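Local coordinates for protein parahox neighbor (Phaeodactylum tricornutum CCAP 1055/1, PDB 5Z5M) that probably converts 5-hydroxyisourate into (S)-allantoin, with a hydrolase and a stereoselective decarboxylase of urate degradation fused in one chain, at residues A[120-125]-A[145-150]; A[198-203]-A[249-254]. All coordinates share one frame; numbering follows the deposited sequence.

Contact 1 (A[120-125]-A[145-150]); sequences RDQCGF and GRVQHT
Q122 and V147, whose CA atoms are the closest pair across the two segments at 8.4 Å, are separated by a gap that the Q122 side chain spans. Q122 lies in the last turn of helix 106-123, which ends as G124 takes a positive phi (87°) while its N still bonds R120 O at 3.0 Å. Residues R146 to H149, at the C-terminal side of helix 136-146, form a type I beta turn, closed by H149 N on R146 O at 3.2 Å. V147, its second residue, turns its carbonyl to the end of helix 106-123.

The Q122 side chain sets out with CG between the backbone N and carbonyl carbon (chi1 56°) and then extends, carrying its amide across the gap. Q122 NE2 donates to V147 O at 2.6 Å, short but bent (139° at the hydrogen); the acceptor lies in the amide plane, whereas the donor is tilted from the carbonyl plane. The two side chains cross at about a right angle, and V147 CG2 comes within 3.4 Å of Q122 NE2. With an alanine here, V147 O would probably lose this donor and CG2 the amide beside it. V147 also packs on L115 and A118. R146 NE forms a salt bridge with E154 OE1, and H149 ND1 a hydrogen bond with E154 OE2.

With T150 as N-cap, its OG1 accepting from Q153 N, the arrangement is a type I turn in the short connection between helices 136-146 and 151-173, bonded by a side chain to the C-terminal end of helix 106-123, in the all-helical OHCU decarboxylase domain.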
ATOM      1  N   ARG A 120      -6.423 -24.632  29.523  1.00 12.37           N
ATOM      2  CA  ARG A 120      -7.518 -25.582  29.640  1.00 22.28           C
ATOM      3  C   ARG A 120      -8.347 -25.310  30.892  1.00 28.00           C
ATOM      4  O   ARG A 120      -9.570 -25.470  30.878  1.00 26.54           O
ATOM      5  CB  ARG A 120      -6.993 -27.019  29.649  1.00 20.57           C
ATOM      6  CG  ARG A 120      -8.077 -28.040  29.946  1.00 34.85           C
ATOM      7  CD  ARG A 120      -8.029 -29.213  28.993  1.00 45.02           C
ATOM      8  NE  ARG A 120      -9.331 -29.868  28.904  1.00 50.88           N
ATOM      9  CZ  ARG A 120      -9.573 -30.954  28.180  1.00 43.89           C
ATOM     10  NH1 ARG A 120      -8.595 -31.513  27.481  1.00 53.32           N
ATOM     11  NH2 ARG A 120     -10.791 -31.480  28.157  1.00 49.67           N
ATOM     12  N   ASP A 121      -7.678 -24.889  31.962  1.00 22.29           N
ATOM     13  CA  ASP A 121      -8.348 -24.543  33.214  1.00 27.63           C
ATOM     14  C   ASP A 121      -9.396 -23.463  33.015  1.00 23.26           C
ATOM     15  O   ASP A 121     -10.523 -23.579  33.493  1.00 30.81           O
ATOM     16  CB  ASP A 121      -7.338 -24.063  34.266  1.00 26.30           C
ATOM     17  CG  ASP A 121      -6.423 -25.167  34.752  1.00 42.27           C
ATOM     18  OD1 ASP A 121      -6.770 -26.352  34.565  1.00 32.99           O
ATOM     19  OD2 ASP A 121      -5.357 -24.848  35.326  1.00 39.01           O
ATOM     20  N   GLN A 122      -9.021 -22.409  32.305  1.00 18.38           N
ATOM     21  CA  GLN A 122      -9.873 -21.234  32.220  1.00 20.43           C
ATOM     22  C   GLN A 122     -10.865 -21.316  31.060  1.00 19.69           C
ATOM     23  O   GLN A 122     -11.892 -20.640  31.077  1.00 30.66           O
ATOM     24  CB  GLN A 122      -9.016 -19.968  32.105  1.00 33.21           C
ATOM     25  CG  GLN A 122      -8.045 -19.965  30.942  1.00 27.97           C
ATOM     26  CD  GLN A 122      -6.940 -18.928  31.104  1.00 39.90           C
ATOM     27  OE1 GLN A 122      -6.403 -18.734  32.197  1.00 32.80           O
ATOM     28  NE2 GLN A 122      -6.601 -18.253  30.014  1.00 35.05           N
ATOM     29  N   CYS A 123     -10.569 -22.153  30.067  1.00 20.73           N
ATOM     30  CA  CYS A 123     -11.410 -22.242  28.867  1.00 14.20           C
ATOM     31  C   CYS A 123     -12.418 -23.396  28.873  1.00 28.27           C
ATOM     32  O   CYS A 123     -13.486 -23.292  28.268  1.00 29.12           O
ATOM     33  CB  CYS A 123     -10.531 -22.356  27.619  1.00 19.06           C
ATOM     34  SG  CYS A 123      -9.809 -20.796  27.114  1.00 25.38           S
ATOM     35  N   GLY A 124     -12.075 -24.495  29.535  1.00 27.44           N
ATOM     36  CA  GLY A 124     -12.955 -25.647  29.581  1.00 25.04           C
ATOM     37  C   GLY A 124     -12.758 -26.588  28.408  1.00 34.50           C
ATOM     38  O   GLY A 124     -13.450 -27.599  28.291  1.00 29.88           O
ATOM     39  N   PHE A 125     -11.816 -26.248  27.533  1.00 24.00           N
ATOM     40  CA  PHE A 125     -11.450 -27.103  26.404  1.00 21.36           C
ATOM     41  C   PHE A 125      -9.945 -26.971  26.158  1.00 16.04           C
ATOM     42  O   PHE A 125      -9.334 -25.997  26.594  1.00 20.29           O
ATOM     43  CB  PHE A 125     -12.258 -26.739  25.147  1.00 20.67           C
ATOM     44  CG  PHE A 125     -12.287 -25.268  24.843  1.00 19.27           C
ATOM     45  CD1 PHE A 125     -13.323 -24.474  25.303  1.00 13.74           C
ATOM     46  CD2 PHE A 125     -11.277 -24.680  24.096  1.00 12.45           C
ATOM     47  CE1 PHE A 125     -13.355 -23.122  25.030  1.00 18.48           C
ATOM     48  CE2 PHE A 125     -11.301 -23.330  23.818  1.00 15.56           C
ATOM     49  CZ  PHE A 125     -12.342 -22.546  24.287  1.00 17.51           C
ATOM     50  N   GLY A 145      -0.069 -15.887  23.943  1.00 15.54           N
ATOM     51  CA  GLY A 145      -1.020 -14.842  23.620  1.00 11.64           C
ATOM     52  C   GLY A 145      -2.449 -15.225  23.961  1.00 13.58           C
ATOM     53  O   GLY A 145      -3.161 -14.475  24.623  1.00 18.01           O
ATOM     54  N   ARG A 146      -2.866 -16.405  23.518  1.00 11.53           N
ATOM     55  CA  ARG A 146      -4.262 -16.809  23.638  1.00 11.73           C
ATOM     56  C   ARG A 146      -4.669 -17.153  25.073  1.00 15.00           C
ATOM     57  O   ARG A 146      -5.854 -17.209  25.395  1.00 11.70           O
ATOM     58  CB  ARG A 146      -4.538 -17.984  22.693  1.00 14.84           C
ATOM     59  CG  ARG A 146      -4.619 -17.547  21.224  1.00 13.54           C
ATOM     60  CD  ARG A 146      -4.568 -18.712  20.243  1.00  9.76           C
ATOM     61  NE  ARG A 146      -5.548 -19.749  20.547  1.00 13.75           N
ATOM     62  CZ  ARG A 146      -5.578 -20.939  19.957  1.00 14.56           C
ATOM     63  NH1 ARG A 146      -4.692 -21.237  19.012  1.00 13.04           N
ATOM     64  NH2 ARG A 146      -6.498 -21.830  20.304  1.00 13.64           N
ATOM     65  N   VAL A 147      -3.696 -17.346  25.955  1.00 16.08           N
ATOM     66  CA  VAL A 147      -4.040 -17.602  27.349  1.00 13.72           C
ATOM     67  C   VAL A 147      -4.532 -16.308  28.004  1.00 16.70           C
ATOM     68  O   VAL A 147      -5.159 -16.340  29.061  1.00 20.95           O
ATOM     69  CB  VAL A 147      -2.849 -18.194  28.129  1.00 16.82           C
ATOM     70  CG1 VAL A 147      -1.782 -17.133  28.362  1.00 19.10           C
ATOM     71  CG2 VAL A 147      -3.314 -18.799  29.445  1.00 16.53           C
ATOM     72  N   GLN A 148      -4.277 -15.174  27.352  1.00 15.54           N
ATOM     73  CA  GLN A 148      -4.727 -13.876  27.858  1.00 21.92           C
ATOM     74  C   GLN A 148      -6.134 -13.506  27.372  1.00 26.44           C
ATOM     75  O   GLN A 148      -6.695 -12.485  27.774  1.00 20.73           O
ATOM     76  CB  GLN A 148      -3.739 -12.776  27.456  1.00 18.69           C
ATOM     77  CG  GLN A 148      -2.296 -13.065  27.835  1.00 20.83           C
ATOM     78  CD  GLN A 148      -1.350 -11.959  27.396  1.00 32.41           C
ATOM     79  OE1 GLN A 148      -1.613 -10.776  27.614  1.00 45.43           O
ATOM     80  NE2 GLN A 148      -0.251 -12.340  26.758  1.00 27.06           N
ATOM     81  N   HIS A 149      -6.710 -14.342  26.514  1.00 22.05           N
ATOM     82  CA  HIS A 149      -8.033 -14.065  25.961  1.00 18.57           C
ATOM     83  C   HIS A 149      -9.163 -14.598  26.833  1.00 16.74           C
ATOM     84  O   HIS A 149      -8.957 -15.476  27.668  1.00 17.19           O
ATOM     85  CB  HIS A 149      -8.159 -14.661  24.556  1.00 12.84           C
ATOM     86  CG  HIS A 149      -7.223 -14.060  23.558  1.00 26.03           C
ATOM     87  ND1 HIS A 149      -7.048 -14.581  22.295  1.00 29.71           N
ATOM     88  CD2 HIS A 149      -6.408 -12.980  23.637  1.00 27.46           C
ATOM     89  CE1 HIS A 149      -6.167 -13.849  21.637  1.00 25.29           C
ATOM     90  NE2 HIS A 149      -5.765 -12.869  22.430  1.00 27.62           N
ATOM     91  N   THR A 150     -10.363 -14.063  26.618  1.00 13.54           N
ATOM     92  CA  THR A 150     -11.571 -14.556  27.273  1.00 21.36           C
ATOM     93  C   THR A 150     -11.969 -15.927  26.723  1.00 21.10           C
ATOM     94  O   THR A 150     -11.606 -16.275  25.597  1.00 16.44           O
ATOM     95  CB  THR A 150     -12.746 -13.579  27.079  1.00 19.69           C
ATOM     96  OG1 THR A 150     -13.157 -13.598  25.707  1.00 19.97           O
ATOM     97  CG2 THR A 150     -12.338 -12.164  27.468  1.00 20.84           C
TER

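Contact 2 (A[198-203]-A[249-254]); sequences KMRIHL and CGEYFA
R200 and E251 form a two-pronged salt bridge, guanidinium edge against carboxylate, with the two planes 6° apart. R200 NE donates to E251 OE1 at 2.8 Å, nearly straight at 171°, and meets the syn lone pair of that oxygen. The second prong, R200 NH2 to E251 OE2, refines to 2.4 Å, a value too short to be taken literally. A bend at chi3 (-51°) of R200 turns NE and NH2 together to the carboxylate. A water extends the link to the backbone, accepting from R200 N and donating to E251 OE1, which thus receives two hydrogens.

The bridge ties strand 200-207 to helix 249-256, the short helix that directly follows the adjacent antiparallel strand 241-248, as in the transthyretin fold. F248 of that strand makes a cation-pi contact with R200, and H137 of the second subunit packs against both charged residues.

Beyond the charges, M199 reaches the helix with its methyl. M199 CE lies 3.7 Å from both C249 SG and Y252 CB, approaching the tyrosine ring obliquely. The M199 chain runs out extended and bends at chi3, setting CE between C249 and Y252. Y252 OH is hydrogen-bonded to D189 OD2 on strand 182-189, whose V187 also touches M199.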
ATOM      1  N   LYS A 198       8.233  -6.689 -19.646  1.00 11.61           N
ATOM      2  CA  LYS A 198       9.532  -7.332 -19.831  1.00 13.81           C
ATOM      3  C   LYS A 198      10.326  -7.524 -18.531  1.00 16.43           C
ATOM      4  O   LYS A 198      11.553  -7.568 -18.557  1.00 19.57           O
ATOM      5  CB  LYS A 198      10.374  -6.538 -20.843  1.00 22.13           C
ATOM      6  CG  LYS A 198       9.673  -6.290 -22.181  1.00 18.58           C
ATOM      7  CD  LYS A 198      10.624  -5.641 -23.196  1.00 25.05           C
ATOM      8  CE  LYS A 198      10.205  -4.218 -23.546  1.00 50.25           C
ATOM      9  NZ  LYS A 198       9.124  -4.178 -24.575  1.00 42.81           N
ATOM     10  N   MET A 199       9.633  -7.659 -17.399  1.00 12.91           N
ATOM     11  CA  MET A 199      10.314  -7.943 -16.133  1.00 12.04           C
ATOM     12  C   MET A 199      10.482  -9.451 -15.963  1.00  9.41           C
ATOM     13  O   MET A 199       9.515 -10.195 -16.113  1.00 15.21           O
ATOM     14  CB  MET A 199       9.536  -7.362 -14.939  1.00 13.53           C
ATOM     15  CG  MET A 199      10.244  -7.547 -13.592  1.00 25.31           C
ATOM     16  SD  MET A 199       9.314  -6.983 -12.146  1.00 20.12           S
ATOM     17  CE  MET A 199       9.274  -5.210 -12.406  1.00 17.18           C
ATOM     18  N   ARG A 200      11.701  -9.902 -15.666  1.00  7.28           N
ATOM     19  CA  ARG A 200      11.940 -11.317 -15.378  1.00  8.90           C
ATOM     20  C   ARG A 200      11.403 -11.662 -14.003  1.00 10.88           C
ATOM     21  O   ARG A 200      11.559 -10.895 -13.055  1.00 10.91           O
ATOM     22  CB  ARG A 200      13.430 -11.676 -15.440  1.00 10.56           C
ATOM     23  CG  ARG A 200      14.068 -11.568 -16.805  1.00 27.15           C
ATOM     24  CD  ARG A 200      15.484 -12.141 -16.795  1.00 25.58           C
ATOM     25  NE  ARG A 200      16.307 -11.602 -15.712  1.00 17.26           N
ATOM     26  CZ  ARG A 200      17.051 -12.344 -14.896  1.00 18.29           C
ATOM     27  NH1 ARG A 200      17.089 -13.663 -15.038  1.00 22.67           N
ATOM     28  NH2 ARG A 200      17.767 -11.768 -13.940  1.00 27.47           N
ATOM     29  N   ILE A 201      10.780 -12.829 -13.909  1.00  9.54           N
ATOM     30  CA  ILE A 201      10.173 -13.297 -12.671  1.00  8.86           C
ATOM     31  C   ILE A 201      10.417 -14.792 -12.528  1.00 11.43           C
ATOM     32  O   ILE A 201      10.077 -15.559 -13.425  1.00 14.29           O
ATOM     33  CB  ILE A 201       8.655 -13.040 -12.634  1.00  8.23           C
ATOM     34  CG1 ILE A 201       8.332 -11.549 -12.766  1.00 13.13           C
ATOM     35  CG2 ILE A 201       8.066 -13.596 -11.343  1.00 12.34           C
ATOM     36  CD1 ILE A 201       6.833 -11.254 -12.901  1.00 10.38           C
ATOM     37  N   HIS A 202      11.022 -15.204 -11.416  1.00  7.71           N
ATOM     38  CA  HIS A 202      11.180 -16.625 -11.131  1.00  8.35           C
ATOM     39  C   HIS A 202      10.226 -17.058 -10.023  1.00 11.62           C
ATOM     40  O   HIS A 202       9.751 -16.233  -9.239  1.00  8.06           O
ATOM     41  CB  HIS A 202      12.624 -16.949 -10.742  1.00  8.67           C
ATOM     42  CG  HIS A 202      13.607 -16.710 -11.845  1.00 21.61           C
ATOM     43  ND1 HIS A 202      14.969 -16.870 -11.680  1.00 22.91           N
ATOM     44  CD2 HIS A 202      13.426 -16.327 -13.128  1.00 16.16           C
ATOM     45  CE1 HIS A 202      15.580 -16.590 -12.816  1.00 24.63           C
ATOM     46  NE2 HIS A 202      14.670 -16.256 -13.713  1.00 29.25           N
ATOM     47  N   LEU A 203       9.935 -18.355  -9.989  1.00  9.38           N
ATOM     48  CA  LEU A 203       9.053 -18.938  -8.983  1.00  8.47           C
ATOM     49  C   LEU A 203       9.649 -20.239  -8.454  1.00  9.63           C
ATOM     50  O   LEU A 203       9.959 -21.148  -9.231  1.00 11.78           O
ATOM     51  CB  LEU A 203       7.653 -19.198  -9.565  1.00  7.22           C
ATOM     52  CG  LEU A 203       6.612 -19.755  -8.585  1.00  6.00           C
ATOM     53  CD1 LEU A 203       6.408 -18.815  -7.396  1.00  7.00           C
ATOM     54  CD2 LEU A 203       5.278 -20.027  -9.299  1.00 11.09           C
ATOM     55  N   CYS A 249      13.378  -6.460 -10.323  1.00  9.77           N
ATOM     56  CA  CYS A 249      12.905  -5.102 -10.570  1.00  9.61           C
ATOM     57  C   CYS A 249      14.017  -4.147 -10.966  1.00 12.29           C
ATOM     58  O   CYS A 249      13.766  -3.155 -11.648  1.00 15.19           O
ATOM     59  CB  CYS A 249      12.188  -4.558  -9.340  1.00 19.17           C
ATOM     60  SG  CYS A 249      10.697  -5.462  -8.957  1.00 23.14           S
ATOM     61  N   GLY A 250      15.235  -4.438 -10.519  1.00 16.66           N
ATOM     62  CA  GLY A 250      16.385  -3.620 -10.862  1.00 12.64           C
ATOM     63  C   GLY A 250      16.592  -3.517 -12.360  1.00 11.44           C
ATOM     64  O   GLY A 250      16.828  -2.428 -12.887  1.00 15.50           O
ATOM     65  N   GLU A 251      16.510  -4.653 -13.046  1.00 12.43           N
ATOM     66  CA  GLU A 251      16.615  -4.671 -14.504  1.00 15.37           C
ATOM     67  C   GLU A 251      15.495  -3.869 -15.159  1.00 19.73           C
ATOM     68  O   GLU A 251      15.723  -3.190 -16.155  1.00 12.28           O
ATOM     69  CB  GLU A 251      16.588  -6.107 -15.034  1.00 17.44           C
ATOM     70  CG  GLU A 251      17.534  -7.048 -14.332  1.00 16.14           C
ATOM     71  CD  GLU A 251      17.295  -8.501 -14.699  1.00 22.77           C
ATOM     72  OE1 GLU A 251      16.438  -8.772 -15.571  1.00 22.59           O
ATOM     73  OE2 GLU A 251      17.961  -9.373 -14.100  1.00 26.33           O
ATOM     74  N   TYR A 252      14.283  -3.958 -14.607  1.00 13.66           N
ATOM     75  CA  TYR A 252      13.155  -3.219 -15.162  1.00 14.32           C
ATOM     76  C   TYR A 252      13.364  -1.707 -15.018  1.00 14.22           C
ATOM     77  O   TYR A 252      13.176  -0.954 -15.975  1.00 11.87           O
ATOM     78  CB  TYR A 252      11.827  -3.640 -14.500  1.00 12.34           C
ATOM     79  CG  TYR A 252      10.694  -2.693 -14.832  1.00 12.00           C
ATOM     80  CD1 TYR A 252      10.071  -2.732 -16.075  1.00 15.17           C
ATOM     81  CD2 TYR A 252      10.267  -1.739 -13.914  1.00 13.42           C
ATOM     82  CE1 TYR A 252       9.054  -1.853 -16.390  1.00 14.01           C
ATOM     83  CE2 TYR A 252       9.253  -0.857 -14.219  1.00 13.62           C
ATOM     84  CZ  TYR A 252       8.649  -0.916 -15.459  1.00 15.62           C
ATOM     85  OH  TYR A 252       7.636  -0.042 -15.769  1.00 17.44           O
ATOM     86  N   PHE A 253      13.753  -1.253 -13.829  1.00  5.77           N
ATOM     87  CA  PHE A 253      13.952   0.181 -13.642  1.00 11.39           C
ATOM     88  C   PHE A 253      15.086   0.707 -14.535  1.00  9.43           C
ATOM     89  O   PHE A 253      15.013   1.824 -15.049  1.00 13.16           O
ATOM     90  CB  PHE A 253      14.221   0.492 -12.171  1.00 15.26           C
ATOM     91  CG  PHE A 253      13.041   0.219 -11.290  1.00 15.63           C
ATOM     92  CD1 PHE A 253      11.780   0.646 -11.667  1.00 14.21           C
ATOM     93  CD2 PHE A 253      13.182  -0.486 -10.110  1.00 30.35           C
ATOM     94  CE1 PHE A 253      10.678   0.392 -10.874  1.00 25.01           C
ATOM     95  CE2 PHE A 253      12.084  -0.746  -9.312  1.00 18.94           C
ATOM     96  CZ  PHE A 253      10.831  -0.306  -9.698  1.00 12.00           C
ATOM     97  N   ALA A 254      16.115  -0.109 -14.735  1.00  8.28           N
ATOM     98  CA  ALA A 254      17.237   0.286 -15.593  1.00 16.13           C
ATOM     99  C   ALA A 254      16.812   0.408 -17.056  1.00 19.85           C
ATOM    100  O   ALA A 254      17.362   1.221 -17.800  1.00 10.47           O
ATOM    101  CB  ALA A 254      18.388  -0.706 -15.457  1.00 10.22           C
TER
HETATM  102  O   HOH W   1      13.704  -7.867 -15.034  1.00 12.81           O

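Contact 1 closes before contact 2 opens along the chain, and the two lie in different family regions, OHCU decarboxylase and HIUase/transthyretin. Their centres are 48 Å apart on opposite sides of the chain's centre, and their nearest atoms are about 29 Å apart, so they do not touch within one chain. The assembly supplies the connection: R146 of contact 1 packs on A254 of the second subunit, and H149 on its K256, while in contact 2 A254 packs on T138 of that subunit, and R200 and E251 on its H137. These pairs are consistent with helix 249-256 of one subunit lying against helix 136-146 of the other. The geometry alone places neither contact in a catalytic pocket.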